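PDB 4B9G: CS6 fimbrial subunit B, CS6 fimbrial subunit A from Escherichia coli, which probably forms, together with its partner subunit, the CS6 surface fimbriae through which enterotoxigenic bacteria adhere to host cells. Local coordinates for residues G118-N122 / S123-S127. Residues are numbered along the deposited sequence; the frame is centred on the assembly and turned at random.
Sequences GEYPN and SGYSS
G118, at the end of strand 108-119, meets Y125 of the returning chain: its CA lies 3.5 Å from Y125 OH. The same OH is hydrogen-bonded to Y115 OH and to the backbone O of N79, which fixes the polar end of the buried ring beside the strand end. At E119 the backbone makes the local contact, its carbonyl O standing obliquely to the Y125 ring, while the CB turns away. Y120 makes the aromatic contact with Y125. Its CB sits over one face of the Y125 ring, 4.1 Å from the centroid, offset toward the rim in a CH-pi contact. With CG set between the backbone N and the carbonyl carbon (chi1 42°), the Y120 ring crosses that of Y125 obliquely, planes at 56°, and CD2 presses to 3.3 Å from Y125 CZ. The sequence then reverses through a type I beta turn, P121 to G124, in the CssB part of the fusion; this loop joins strands 108-119 and 128-142 of the immunoglobulin-like pilin fold, far from the chain centre. P121 O accepts the closing bond from G124 N (2.9 Å, 160° at the hydrogen), the donor standing above the carbonyl plane. The proline ring also faces the far limb of the turn, CD 3.5 Å from G124 O. N122 and S123 occupy the exposed corner. G124 follows in a backbone conformation suited to glycine, and passes the chain to Y125, whose N is hydrogen-bonded to D31 OD2.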
# COMPACT_ATOMS: atom_id res chain seq x y z
N GLY A 118 9.88 9.39 8.83
CA GLY A 118 9.39 10.46 7.99
C GLY A 118 10.16 11.74 8.17
O GLY A 118 11.22 11.77 8.78
N GLU A 119 9.61 12.79 7.59
CA GLU A 119 10.16 14.13 7.63
C GLU A 119 9.14 15.05 8.31
O GLU A 119 7.99 15.17 7.88
CB GLU A 119 10.45 14.63 6.20
CG GLU A 119 11.45 13.78 5.43
CD GLU A 119 12.83 13.75 6.07
OE1 GLU A 119 13.23 14.77 6.68
OE2 GLU A 119 13.52 12.71 5.95
N TYR A 120 9.58 15.68 9.38
CA TYR A 120 8.75 16.56 10.16
C TYR A 120 9.62 17.52 10.95
O TYR A 120 10.78 17.23 11.24
CB TYR A 120 7.88 15.74 11.13
CG TYR A 120 8.61 14.61 11.81
CD1 TYR A 120 9.31 14.80 13.00
CD2 TYR A 120 8.60 13.34 11.25
CE1 TYR A 120 9.96 13.74 13.61
CE2 TYR A 120 9.24 12.29 11.85
CZ TYR A 120 9.93 12.48 13.02
OH TYR A 120 10.57 11.42 13.61
N PRO A 121 9.07 18.69 11.29
CA PRO A 121 9.85 19.63 12.10
C PRO A 121 9.98 19.12 13.53
O PRO A 121 9.40 18.11 13.93
CB PRO A 121 9.04 20.93 12.03
CG PRO A 121 7.66 20.50 11.74
CD PRO A 121 7.75 19.24 10.92
N ASN A 122 10.75 19.84 14.32
CA ASN A 122 11.02 19.41 15.69
C ASN A 122 9.78 19.23 16.56
O ASN A 122 9.79 18.44 17.51
CB ASN A 122 11.97 20.38 16.37
CG ASN A 122 13.38 20.26 15.85
OD1 ASN A 122 13.72 19.32 15.13
ND2 ASN A 122 14.22 21.22 16.21
N SER A 123 8.73 19.96 16.24
CA SER A 123 7.48 19.88 16.99
C SER A 123 6.61 18.69 16.58
O SER A 123 5.53 18.49 17.13
CB SER A 123 6.68 21.17 16.81
OG SER A 123 6.44 21.42 15.44
N GLY A 124 7.07 17.90 15.61
CA GLY A 124 6.31 16.76 15.14
C GLY A 124 5.37 17.11 13.99
O GLY A 124 5.47 18.18 13.39
N TYR A 125 4.49 16.18 13.65
CA TYR A 125 3.60 16.36 12.51
C TYR A 125 2.48 17.35 12.80
O TYR A 125 1.91 17.38 13.90
CB TYR A 125 2.96 15.02 12.14
CG TYR A 125 3.90 14.02 11.52
CD1 TYR A 125 4.39 14.22 10.24
CD2 TYR A 125 4.26 12.87 12.19
CE1 TYR A 125 5.24 13.31 9.65
CE2 TYR A 125 5.13 11.95 11.62
CZ TYR A 125 5.60 12.18 10.35
OH TYR A 125 6.45 11.26 9.77
N SER A 126 2.14 18.14 11.80
CA SER A 126 0.97 19.00 11.87
C SER A 126 -0.34 18.20 11.71
O SER A 126 -0.40 17.20 10.99
CB SER A 126 1.03 20.06 10.78
OG SER A 126 2.10 20.96 10.96
N SER A 127 -1.39 18.66 12.37
CA SER A 127 -2.73 18.13 12.11
C SER A 127 -3.06 18.25 10.63
O SER A 127 -2.80 19.29 10.02
CB SER A 127 -3.77 18.92 12.91
OG SER A 127 -3.62 18.78 14.31